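N(2),N(2)-dimethylguanosine tRNA methyltransferase (PDB 2EJU) probably transfers two methyl groups from S-adenosyl-L-methionine to the N2 atom of guanine 26 in a number of tRNAs. Local coordinates at residues 73-78 against 113-118; 54-59 against 85-90; 35-40 against 62-67. One frame throughout, in Å; residues are numbered along the deposited sequence.

Interaction 1 of 3, residues 73-78 against 113-118; sequences EVWLND and TIVINH. With SAH (S-adenosyl-L-homocysteine), chain B.
Glu73 to Asp78 pair in parallel with Thr113 to His118, residue for residue, as neighbouring strands of the Rossmann-like sheet of a class I methyltransferase; their axes come within 4.7 Å and run 15° apart. Backbone bonds are given by the two strands in turn, Val74 N to Thr113 O, then Val115 N to Val74 O, until the weak last one, from Asp78 N to Asn117 O. On one face the Trp75 indole lies flat over Val115, whose CG1 makes a CH-pi contact 3.7 Å from the centroid of the six-membered ring. The ring's rotation is fixed by a nearly straight bond of 2.6 Å from Trp75 NE1 to Glu73 OE2, in the indole plane; Tyr131 shares that oxygen. Further along, Asn117 ND2 gives a nearly straight bond of 3.0 Å to Asn77 OD1, the amides close to coplanar, and Asn117 OD1 accepts from Arg105 NE. Leu76 CD1 meets Ile114 CG2 on the opposite face, beneath helix 81-92. At the strand end, Asp78, with CG anti to the backbone N (chi1 -156°), reaches the ribose of S-adenosyl-L-homocysteine and takes both hydroxyls, O3' on OD1 at 2.6 Å and O2' on OD2 at 2.8 Å.

Interaction 2 of 3, residues 54-59 against 85-90; sequences ALSATG and ELMKRN. With SAH (S-adenosyl-L-homocysteine), chain B.
Met87 lies along the turn at 56-59 and touches it with CG, SD and CE. CG sits 3.2 Å from Ala57 O, SD passes the same carbonyl, and the chain then bends at SD (chi3 64°) to bring CE 3.1 Å from Ser56 OG. That hydroxyl is hydrogen-bonded to Asn77 O, and the methyl is packed tightly against it. Gly59 comes close to the same methionine: a beta carbon on it would be about 3.2 Å from Met87 CG, and its backbone angles (phi 92°) would push such an atom against the preceding carbonyl as well.

One helical turn along, Asn90 approaches from the side of the Thr58 carbonyl. Its ND2 gives a fairly straight hydrogen bond of 3.2 Å to Thr58 O; the acceptor lies close to the plane of the Asn90 amide, while the donor is tilted 18° from the carbonyl plane. OD1 of the same amide accepts from Leu14 N, so both ends are held and its rotation is fixed. Replacing it with an alanine would probably leave Thr58 O without this donor and Leu14 N without its acceptor, losing the polar tie between helix and turn. Thr58 and Leu86 run abreast, CG2 of the threonine 3.7 Å from CD2 of the leucine.

The turn is of type II', closed by Gly59 N to Ser56 O, and Gly59 is the N-cap of helix 60-68. Just before the turn, Leu55 O accepts a hydrogen bond of 2.6 Å from the amino N of S-adenosyl-L-homocysteine, and Leu55 CD2 lies against the adenine. A glycine-containing loop after the first strand of the Rossmann-like core, lying along the cofactor, is the first of the cofactor-binding motifs of class I methyltransferases.

Interaction 3 of 3, residues 35-40 against 62-67; sequences NRDIVV and GIRFAL. With SAH (S-adenosyl-L-homocysteine), chain B.
Segments 35-40 and 62-67 belong to two helices that run roughly in the same direction, 36° apart, with axes 10.3 Å from each other at closest approach, so the long side chains of Arg64 and Phe65 do much of the bridging. Arg64 stretches across to Asp37, whose OD1 is met edge-on in the guanidinium plane by NH2 at 2.6 Å; a second bond from NH1 is weak. The carboxylate stands nearly perpendicular to that plane, at 81°, and OD1 also accepts from Ala300 N. Val40 CG2 rests over one guanidinium face, offset toward its rim, while NH1 comes 3.4 Å from Arg36 CB. The guanidinium planes of Arg36 and Arg64 are steeply turned against each other. Glu8 is salt-bridged to both arginines, which probably offsets their charges, and Glu68 takes NE of Arg64.

Next to the salt bridge, both methyls of Val39 meet the far edge of the Phe65 ring, CG1 lying 3.6 Å from CE2 near the ring plane; the ring gets there with CG anti to its carbonyl carbon (chi1 -76°). Arg36 bends at chi2 and chi3, away from Arg64, and its NH1 donates to OXT of S-adenosyl-L-homocysteine at 2.8 Å. With Arg61 also bound to the ligand, the helix pair helps line the cofactor site of this class I methyltransferase, Arg36 holding the carboxylate end.

All three contacts are buried and each touches S-adenosyl-L-homocysteine: interaction 1 at the ribose, interaction 2 at the amino group and adenine, interaction 3 at the carboxylate. Their chemistry follows their place. Interaction 1 is sheet pairing, held by backbone bonds; interaction 2 sets a turn against a helix with one side-chain bond and methionine packing; interaction 3 joins two helices through a salt bridge. Interactions 1 and 2 interlock directly, since Asp78 OD1 accepts from Ala57 N (2.8 Å) while Leu76 packs on Met87. Helix 60-68, which starts at the turn of interaction 2, carries Gly62 and Ala66 against Val74, and Ile63 against Asn90, bringing interaction 3 up to both.

Interaction 1 of 3, residues 73-78 against 113-118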
loop_
_atom_site.group_PDB
_atom_site.type_symbol
_atom_site.label_atom_id
_atom_site.label_comp_id
_atom_site.label_asym_id
_atom_site.label_seq_id
_atom_site.Cartn_x
_atom_site.Cartn_y
_atom_site.Cartn_z
ATOM N N GLU A 73 15.558 -9.888 -12.674
ATOM C CA GLU A 73 14.597 -10.598 -13.517
ATOM C C GLU A 73 13.218 -10.000 -13.257
ATOM O O GLU A 73 12.694 -10.087 -12.145
ATOM C CB GLU A 73 14.592 -12.096 -13.194
ATOM C CG GLU A 73 13.714 -12.928 -14.123
ATOM C CD GLU A 73 13.772 -14.417 -13.815
ATOM O OE1 GLU A 73 14.858 -15.020 -13.939
ATOM O OE2 GLU A 73 12.727 -14.986 -13.447
ATOM N N VAL A 74 12.639 -9.393 -14.289
ATOM C CA VAL A 74 11.344 -8.742 -14.167
ATOM C C VAL A 74 10.260 -9.380 -15.017
ATOM O O VAL A 74 10.396 -9.492 -16.234
ATOM C CB VAL A 74 11.455 -7.248 -14.551
ATOM C CG1 VAL A 74 10.122 -6.541 -14.329
ATOM C CG2 VAL A 74 12.564 -6.584 -13.738
ATOM N N TRP A 75 9.181 -9.798 -14.366
ATOM C CA TRP A 75 8.058 -10.400 -15.068
ATOM C C TRP A 75 6.908 -9.392 -15.162
ATOM O O TRP A 75 6.561 -8.739 -14.180
ATOM C CB TRP A 75 7.572 -11.649 -14.326
ATOM C CG TRP A 75 8.536 -12.796 -14.359
ATOM C CD1 TRP A 75 9.819 -12.798 -13.910
ATOM C CD2 TRP A 75 8.274 -14.121 -14.835
ATOM N NE1 TRP A 75 10.378 -14.043 -14.070
ATOM C CE2 TRP A 75 9.452 -14.876 -14.637
ATOM C CE3 TRP A 75 7.156 -14.745 -15.409
ATOM C CZ2 TRP A 75 9.548 -16.226 -14.991
ATOM C CZ3 TRP A 75 7.250 -16.089 -15.762
ATOM C CH2 TRP A 75 8.439 -16.815 -15.552
ATOM N N LEU A 76 6.340 -9.263 -16.356
ATOM C CA LEU A 76 5.206 -8.377 -16.584
ATOM C C LEU A 76 4.080 -9.283 -17.052
ATOM O O LEU A 76 4.280 -10.121 -17.926
ATOM C CB LEU A 76 5.519 -7.337 -17.662
ATOM C CG LEU A 76 6.590 -6.305 -17.307
ATOM C CD1 LEU A 76 7.972 -6.904 -17.533
ATOM C CD2 LEU A 76 6.408 -5.066 -18.170
ATOM N N ASN A 77 2.897 -9.120 -16.478
ATOM C CA ASN A 77 1.776 -9.964 -16.842
ATOM C C ASN A 77 0.442 -9.239 -16.943
ATOM O O ASN A 77 0.179 -8.285 -16.216
ATOM C CB ASN A 77 1.625 -11.089 -15.817
ATOM C CG ASN A 77 0.445 -11.982 -16.115
ATOM O OD1 ASN A 77 0.524 -12.878 -16.958
ATOM N ND2 ASN A 77 -0.671 -11.732 -15.435
ATOM N N ASP A 78 -0.401 -9.722 -17.846
ATOM C CA ASP A 78 -1.737 -9.170 -18.020
ATOM C C ASP A 78 -2.578 -10.179 -18.790
ATOM O O ASP A 78 -2.083 -10.871 -19.677
ATOM C CB ASP A 78 -1.698 -7.841 -18.769
ATOM C CG ASP A 78 -2.902 -6.972 -18.464
ATOM O OD1 ASP A 78 -2.723 -5.929 -17.804
ATOM O OD2 ASP A 78 -4.026 -7.336 -18.869
ATOM N N THR A 113 16.771 -9.659 -17.183
ATOM C CA THR A 113 15.919 -10.582 -17.912
ATOM C C THR A 113 14.479 -10.130 -17.759
ATOM O O THR A 113 13.977 -9.988 -16.643
ATOM C CB THR A 113 16.069 -12.014 -17.383
ATOM O OG1 THR A 113 17.402 -12.468 -17.641
ATOM C CG2 THR A 113 15.068 -12.959 -18.068
ATOM N N ILE A 114 13.820 -9.907 -18.888
ATOM C CA ILE A 114 12.439 -9.454 -18.876
ATOM C C ILE A 114 11.532 -10.530 -19.451
ATOM O O ILE A 114 11.781 -11.055 -20.534
ATOM C CB ILE A 114 12.296 -8.159 -19.695
ATOM C CG1 ILE A 114 13.266 -7.106 -19.144
ATOM C CG2 ILE A 114 10.862 -7.649 -19.629
ATOM C CD1 ILE A 114 13.319 -5.827 -19.951
ATOM N N VAL A 115 10.487 -10.861 -18.707
ATOM C CA VAL A 115 9.536 -11.877 -19.126
ATOM C C VAL A 115 8.160 -11.238 -19.251
ATOM O O VAL A 115 7.601 -10.762 -18.262
ATOM C CB VAL A 115 9.468 -13.026 -18.096
ATOM C CG1 VAL A 115 8.554 -14.135 -18.608
ATOM C CG2 VAL A 115 10.870 -13.565 -17.825
ATOM N N ILE A 116 7.626 -11.217 -20.468
ATOM C CA ILE A 116 6.312 -10.638 -20.717
ATOM C C ILE A 116 5.352 -11.804 -20.887
ATOM O O ILE A 116 5.517 -12.635 -21.777
ATOM C CB ILE A 116 6.324 -9.763 -21.985
ATOM C CG1 ILE A 116 7.548 -8.846 -21.963
ATOM C CG2 ILE A 116 5.065 -8.904 -22.036
ATOM C CD1 ILE A 116 7.690 -7.979 -23.203
ATOM N N ASN A 117 4.348 -11.859 -20.019
ATOM C CA ASN A 117 3.396 -12.955 -20.029
ATOM C C ASN A 117 1.962 -12.513 -20.317
ATOM O O ASN A 117 1.537 -11.432 -19.916
ATOM C CB ASN A 117 3.464 -13.661 -18.668
ATOM C CG ASN A 117 2.978 -15.092 -18.721
ATOM O OD1 ASN A 117 3.595 -15.946 -19.360
ATOM N ND2 ASN A 117 1.865 -15.364 -18.046
ATOM N N HIS A 118 1.220 -13.361 -21.019
ATOM C CA HIS A 118 -0.177 -13.077 -21.340
ATOM C C HIS A 118 -1.011 -14.146 -20.650
ATOM O O HIS A 118 -1.072 -15.275 -21.125
ATOM C CB HIS A 118 -0.415 -13.154 -22.850
ATOM C CG HIS A 118 -1.858 -13.036 -23.236
ATOM N ND1 HIS A 118 -2.385 -13.650 -24.351
ATOM C CD2 HIS A 118 -2.884 -12.376 -22.651
ATOM C CE1 HIS A 118 -3.675 -13.376 -24.435
ATOM N NE2 HIS A 118 -4.004 -12.604 -23.415
HETATM N N SAH B . -0.436 -1.958 -12.719
HETATM C CA SAH B . -0.614 -0.778 -13.346
HETATM C CB SAH B . -2.068 -1.021 -13.810
HETATM C CG SAH B . -3.300 -1.840 -13.924
HETATM S SD SAH B . -4.878 -1.765 -14.559
HETATM C C SAH B . 0.159 0.390 -13.576
HETATM O O SAH B . -0.152 0.910 -14.742
HETATM O OXT SAH B . 0.993 0.782 -12.727
HETATM C "C5'" SAH B . -5.418 -3.319 -14.111
HETATM C "C4'" SAH B . -5.636 -4.181 -15.397
HETATM O "O4'" SAH B . -5.674 -5.496 -14.829
HETATM C "C3'" SAH B . -5.603 -4.335 -16.899
HETATM O "O3'" SAH B . -4.478 -4.070 -17.788
HETATM C "C2'" SAH B . -6.128 -5.751 -17.135
HETATM O "O2'" SAH B . -6.509 -6.314 -18.259
HETATM C "C1'" SAH B . -6.152 -6.420 -15.790
HETATM N N9 SAH B . -6.588 -7.837 -15.264
HETATM C C8 SAH B . -7.836 -8.089 -14.907
HETATM N N7 SAH B . -7.946 -9.318 -14.507
HETATM C C5 SAH B . -6.774 -9.894 -14.587
HETATM C C6 SAH B . -6.303 -11.188 -14.295
HETATM N N6 SAH B . -7.144 -12.094 -13.822
HETATM N N1 SAH B . -4.951 -11.504 -14.497
HETATM C C2 SAH B . -4.057 -10.574 -14.990
HETATM N N3 SAH B . -4.500 -9.304 -15.282
HETATM C C4 SAH B . -5.853 -8.937 -15.094
#

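Interaction 2 of 3, residues 54-59 against 85-90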
loop_
_atom_site.group_PDB
_atom_site.type_symbol
_atom_site.label_atom_id
_atom_site.label_comp_id
_atom_site.label_asym_id
_atom_site.label_seq_id
_atom_site.Cartn_x
_atom_site.Cartn_y
_atom_site.Cartn_z
ATOM N N ALA A 54 2.271 -8.117 -11.622
ATOM C CA ALA A 54 1.147 -9.011 -11.922
ATOM C C ALA A 54 0.021 -8.555 -12.847
ATOM O O ALA A 54 -0.570 -9.376 -13.543
ATOM C CB ALA A 54 0.553 -9.520 -10.611
ATOM N N LEU A 55 -0.303 -7.270 -12.828
ATOM C CA LEU A 55 -1.348 -6.721 -13.693
ATOM C C LEU A 55 -0.721 -5.431 -14.208
ATOM O O LEU A 55 -0.991 -4.346 -13.699
ATOM C CB LEU A 55 -2.620 -6.445 -12.880
ATOM C CG LEU A 55 -3.091 -7.635 -12.035
ATOM C CD1 LEU A 55 -2.741 -7.374 -10.587
ATOM C CD2 LEU A 55 -4.590 -7.843 -12.168
ATOM N N SER A 56 0.129 -5.575 -15.222
ATOM C CA SER A 56 0.887 -4.458 -15.771
ATOM C C SER A 56 0.254 -3.529 -16.800
ATOM O O SER A 56 0.758 -2.429 -17.012
ATOM C CB SER A 56 2.220 -4.986 -16.318
ATOM O OG SER A 56 2.033 -6.239 -16.939
ATOM N N ALA A 57 -0.827 -3.953 -17.441
ATOM C CA ALA A 57 -1.481 -3.105 -18.443
ATOM C C ALA A 57 -0.511 -2.700 -19.562
ATOM O O ALA A 57 -0.204 -3.501 -20.442
ATOM C CB ALA A 57 -2.059 -1.859 -17.770
ATOM N N THR A 58 -0.035 -1.458 -19.530
ATOM C CA THR A 58 0.894 -0.984 -20.551
ATOM C C THR A 58 2.298 -1.507 -20.270
ATOM O O THR A 58 3.166 -1.463 -21.141
ATOM C CB THR A 58 0.977 0.556 -20.594
ATOM O OG1 THR A 58 1.547 1.037 -19.371
ATOM C CG2 THR A 58 -0.408 1.165 -20.792
ATOM N N GLY A 59 2.509 -1.992 -19.048
ATOM C CA GLY A 59 3.805 -2.515 -18.650
ATOM C C GLY A 59 4.716 -1.492 -17.994
ATOM O O GLY A 59 5.854 -1.806 -17.646
ATOM N N GLU A 85 0.171 -7.155 -26.106
ATOM C CA GLU A 85 0.797 -6.638 -27.320
ATOM C C GLU A 85 1.502 -5.309 -27.066
ATOM O O GLU A 85 2.606 -5.081 -27.563
ATOM C CB GLU A 85 -0.247 -6.486 -28.430
ATOM C CG GLU A 85 -0.733 -7.829 -28.963
ATOM C CD GLU A 85 0.370 -8.617 -29.659
ATOM O OE1 GLU A 85 0.221 -9.849 -29.813
ATOM O OE2 GLU A 85 1.385 -8.005 -30.065
ATOM N N LEU A 86 0.871 -4.441 -26.281
ATOM C CA LEU A 86 1.457 -3.146 -25.963
ATOM C C LEU A 86 2.660 -3.306 -25.035
ATOM O O LEU A 86 3.645 -2.564 -25.138
ATOM C CB LEU A 86 0.418 -2.241 -25.302
ATOM C CG LEU A 86 0.912 -0.827 -24.980
ATOM C CD1 LEU A 86 1.381 -0.153 -26.261
ATOM C CD2 LEU A 86 -0.203 -0.025 -24.322
ATOM N N MET A 87 2.571 -4.273 -24.124
ATOM C CA MET A 87 3.658 -4.544 -23.186
ATOM C C MET A 87 4.934 -4.902 -23.950
ATOM O O MET A 87 6.008 -4.379 -23.657
ATOM C CB MET A 87 3.266 -5.686 -22.235
ATOM C CG MET A 87 2.401 -5.247 -21.045
ATOM S SD MET A 87 1.453 -6.586 -20.247
ATOM C CE MET A 87 2.739 -7.602 -19.638
ATOM N N LYS A 88 4.810 -5.785 -24.936
ATOM C CA LYS A 88 5.961 -6.195 -25.741
ATOM C C LYS A 88 6.555 -4.999 -26.488
ATOM O O LYS A 88 7.774 -4.817 -26.545
ATOM C CB LYS A 88 5.551 -7.278 -26.750
ATOM C CG LYS A 88 5.199 -8.633 -26.131
ATOM C CD LYS A 88 4.939 -9.691 -27.202
ATOM C CE LYS A 88 3.708 -9.355 -28.034
ATOM N NZ LYS A 88 3.413 -10.384 -29.073
ATOM N N ARG A 89 5.681 -4.178 -27.052
ATOM C CA ARG A 89 6.123 -3.011 -27.791
ATOM C C ARG A 89 6.840 -2.010 -26.889
ATOM O O ARG A 89 7.914 -1.517 -27.225
ATOM C CB ARG A 89 4.921 -2.356 -28.467
ATOM C CG ARG A 89 5.287 -1.318 -29.497
ATOM C CD ARG A 89 4.098 -1.035 -30.388
ATOM N NE ARG A 89 4.411 -0.060 -31.427
ATOM C CZ ARG A 89 3.523 0.389 -32.306
ATOM N NH1 ARG A 89 2.273 -0.057 -32.267
ATOM N NH2 ARG A 89 3.882 1.283 -33.218
ATOM N N ASN A 90 6.259 -1.716 -25.732
ATOM C CA ASN A 90 6.884 -0.764 -24.829
ATOM C C ASN A 90 8.196 -1.264 -24.247
ATOM O O ASN A 90 9.088 -0.467 -23.958
ATOM C CB ASN A 90 5.920 -0.360 -23.714
ATOM C CG ASN A 90 4.808 0.546 -24.218
ATOM O OD1 ASN A 90 5.042 1.412 -25.059
ATOM N ND2 ASN A 90 3.599 0.358 -23.698
HETATM N N SAH B . -0.436 -1.958 -12.719
HETATM C CA SAH B . -0.614 -0.778 -13.346
HETATM C CB SAH B . -2.068 -1.021 -13.810
HETATM C CG SAH B . -3.300 -1.840 -13.924
HETATM S SD SAH B . -4.878 -1.765 -14.559
HETATM C C SAH B . 0.159 0.390 -13.576
HETATM O O SAH B . -0.152 0.910 -14.742
HETATM O OXT SAH B . 0.993 0.782 -12.727
HETATM C "C5'" SAH B . -5.418 -3.319 -14.111
HETATM C "C4'" SAH B . -5.636 -4.181 -15.397
HETATM O "O4'" SAH B . -5.674 -5.496 -14.829
HETATM C "C3'" SAH B . -5.603 -4.335 -16.899
HETATM O "O3'" SAH B . -4.478 -4.070 -17.788
HETATM C "C2'" SAH B . -6.128 -5.751 -17.135
HETATM O "O2'" SAH B . -6.509 -6.314 -18.259
HETATM C "C1'" SAH B . -6.152 -6.420 -15.790
HETATM N N9 SAH B . -6.588 -7.837 -15.264
HETATM C C8 SAH B . -7.836 -8.089 -14.907
HETATM N N7 SAH B . -7.946 -9.318 -14.507
HETATM C C5 SAH B . -6.774 -9.894 -14.587
HETATM C C6 SAH B . -6.303 -11.188 -14.295
HETATM N N6 SAH B . -7.144 -12.094 -13.822
HETATM N N1 SAH B . -4.951 -11.504 -14.497
HETATM C C2 SAH B . -4.057 -10.574 -14.990
HETATM N N3 SAH B . -4.500 -9.304 -15.282
HETATM C C4 SAH B . -5.853 -8.937 -15.094
#

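Interaction 3 of 3, residues 35-40 against 62-67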
loop_
_atom_site.group_PDB
_atom_site.type_symbol
_atom_site.label_atom_id
_atom_site.label_comp_id
_atom_site.label_asym_id
_atom_site.label_seq_id
_atom_site.Cartn_x
_atom_site.Cartn_y
_atom_site.Cartn_z
ATOM N N ASN A 35 2.577 6.567 -7.194
ATOM C CA ASN A 35 2.534 5.236 -6.602
ATOM C C ASN A 35 3.743 4.467 -7.128
ATOM O O ASN A 35 4.498 3.864 -6.358
ATOM C CB ASN A 35 1.233 4.533 -7.006
ATOM C CG ASN A 35 1.107 3.124 -6.431
ATOM O OD1 ASN A 35 1.913 2.242 -6.727
ATOM N ND2 ASN A 35 0.083 2.911 -5.611
ATOM N N ARG A 36 3.930 4.510 -8.445
ATOM C CA ARG A 36 5.051 3.828 -9.092
ATOM C C ARG A 36 6.387 4.315 -8.521
ATOM O O ARG A 36 7.284 3.515 -8.248
ATOM C CB ARG A 36 5.015 4.071 -10.604
ATOM C CG ARG A 36 4.761 2.831 -11.456
ATOM C CD ARG A 36 3.365 2.820 -12.070
ATOM N NE ARG A 36 3.066 4.045 -12.823
ATOM C CZ ARG A 36 1.862 4.339 -13.313
ATOM N NH1 ARG A 36 0.850 3.498 -13.145
ATOM N NH2 ARG A 36 1.651 5.491 -13.927
ATOM N N ASP A 37 6.524 5.629 -8.344
ATOM C CA ASP A 37 7.757 6.187 -7.786
ATOM C C ASP A 37 8.072 5.590 -6.417
ATOM O O ASP A 37 9.210 5.202 -6.142
ATOM C CB ASP A 37 7.661 7.709 -7.620
ATOM C CG ASP A 37 7.833 8.461 -8.925
ATOM O OD1 ASP A 37 8.663 8.041 -9.757
ATOM O OD2 ASP A 37 7.149 9.487 -9.111
ATOM N N ILE A 38 7.059 5.540 -5.560
ATOM C CA ILE A 38 7.223 5.024 -4.211
ATOM C C ILE A 38 7.801 3.616 -4.230
ATOM O O ILE A 38 8.791 3.340 -3.554
ATOM C CB ILE A 38 5.874 5.014 -3.441
ATOM C CG1 ILE A 38 5.260 6.417 -3.429
ATOM C CG2 ILE A 38 6.085 4.534 -2.012
ATOM C CD1 ILE A 38 6.103 7.460 -2.739
ATOM N N VAL A 39 7.192 2.725 -5.004
ATOM C CA VAL A 39 7.692 1.362 -5.064
ATOM C C VAL A 39 9.116 1.334 -5.626
ATOM O O VAL A 39 9.967 0.573 -5.152
ATOM C CB VAL A 39 6.746 0.436 -5.893
ATOM C CG1 VAL A 39 6.550 0.979 -7.295
ATOM C CG2 VAL A 39 7.316 -0.975 -5.938
ATOM N N VAL A 40 9.387 2.174 -6.619
ATOM C CA VAL A 40 10.726 2.233 -7.198
ATOM C C VAL A 40 11.741 2.612 -6.116
ATOM O O VAL A 40 12.818 2.012 -6.013
ATOM C CB VAL A 40 10.792 3.262 -8.358
ATOM C CG1 VAL A 40 12.234 3.661 -8.640
ATOM C CG2 VAL A 40 10.173 2.660 -9.607
ATOM N N GLY A 62 6.565 -2.654 -14.424
ATOM C CA GLY A 62 7.665 -3.583 -14.607
ATOM C C GLY A 62 8.810 -2.952 -15.383
ATOM O O GLY A 62 9.974 -3.196 -15.078
ATOM N N ILE A 63 8.488 -2.145 -16.392
ATOM C CA ILE A 63 9.526 -1.490 -17.174
ATOM C C ILE A 63 10.355 -0.582 -16.272
ATOM O O ILE A 63 11.582 -0.588 -16.333
ATOM C CB ILE A 63 8.921 -0.668 -18.338
ATOM C CG1 ILE A 63 8.339 -1.611 -19.387
ATOM C CG2 ILE A 63 9.992 0.202 -18.980
ATOM C CD1 ILE A 63 7.675 -0.908 -20.561
ATOM N N ARG A 64 9.688 0.196 -15.424
ATOM C CA ARG A 64 10.419 1.072 -14.522
ATOM C C ARG A 64 11.187 0.234 -13.496
ATOM O O ARG A 64 12.265 0.621 -13.053
ATOM C CB ARG A 64 9.469 2.056 -13.836
ATOM C CG ARG A 64 8.892 3.100 -14.796
ATOM C CD ARG A 64 8.197 4.223 -14.046
ATOM N NE ARG A 64 9.133 4.942 -13.192
ATOM C CZ ARG A 64 8.779 5.745 -12.193
ATOM N NH1 ARG A 64 7.496 5.939 -11.908
ATOM N NH2 ARG A 64 9.713 6.351 -11.470
ATOM N N PHE A 65 10.646 -0.919 -13.120
ATOM C CA PHE A 65 11.359 -1.779 -12.178
ATOM C C PHE A 65 12.698 -2.151 -12.822
ATOM O O PHE A 65 13.750 -2.090 -12.188
ATOM C CB PHE A 65 10.566 -3.060 -11.898
ATOM C CG PHE A 65 9.398 -2.874 -10.966
ATOM C CD1 PHE A 65 8.520 -3.929 -10.728
ATOM C CD2 PHE A 65 9.166 -1.654 -10.331
ATOM C CE1 PHE A 65 7.425 -3.778 -9.874
ATOM C CE2 PHE A 65 8.071 -1.491 -9.474
ATOM C CZ PHE A 65 7.203 -2.557 -9.247
ATOM N N ALA A 66 12.639 -2.526 -14.097
ATOM C CA ALA A 66 13.828 -2.919 -14.842
ATOM C C ALA A 66 14.799 -1.761 -15.070
ATOM O O ALA A 66 16.008 -1.923 -14.918
ATOM C CB ALA A 66 13.417 -3.542 -16.186
ATOM N N LEU A 67 14.277 -0.591 -15.420
ATOM C CA LEU A 67 15.131 0.565 -15.681
ATOM C C LEU A 67 15.639 1.328 -14.463
ATOM O O LEU A 67 16.714 1.928 -14.516
ATOM C CB LEU A 67 14.402 1.566 -16.583
ATOM C CG LEU A 67 14.064 1.146 -18.014
ATOM C CD1 LEU A 67 13.100 2.151 -18.617
ATOM C CD2 LEU A 67 15.342 1.039 -18.842
HETATM N N SAH B . -0.436 -1.958 -12.719
HETATM C CA SAH B . -0.614 -0.778 -13.346
HETATM C CB SAH B . -2.068 -1.021 -13.810
HETATM C CG SAH B . -3.300 -1.840 -13.924
HETATM S SD SAH B . -4.878 -1.765 -14.559
HETATM C C SAH B . 0.159 0.390 -13.576
HETATM O O SAH B . -0.152 0.910 -14.742
HETATM O OXT SAH B . 0.993 0.782 -12.727
HETATM C "C5'" SAH B . -5.418 -3.319 -14.111
HETATM C "C4'" SAH B . -5.636 -4.181 -15.397
HETATM O "O4'" SAH B . -5.674 -5.496 -14.829
HETATM C "C3'" SAH B . -5.603 -4.335 -16.899
HETATM O "O3'" SAH B . -4.478 -4.070 -17.788
HETATM C "C2'" SAH B . -6.128 -5.751 -17.135
HETATM O "O2'" SAH B . -6.509 -6.314 -18.259
HETATM C "C1'" SAH B . -6.152 -6.420 -15.790
HETATM N N9 SAH B . -6.588 -7.837 -15.264
HETATM C C8 SAH B . -7.836 -8.089 -14.907
HETATM N N7 SAH B . -7.946 -9.318 -14.507
HETATM C C5 SAH B . -6.774 -9.894 -14.587
HETATM C C6 SAH B . -6.303 -11.188 -14.295
HETATM N N6 SAH B . -7.144 -12.094 -13.822
HETATM N N1 SAH B . -4.951 -11.504 -14.497
HETATM C C2 SAH B . -4.057 -10.574 -14.990
HETATM N N3 SAH B . -4.500 -9.304 -15.282
HETATM C C4 SAH B . -5.853 -8.937 -15.094
#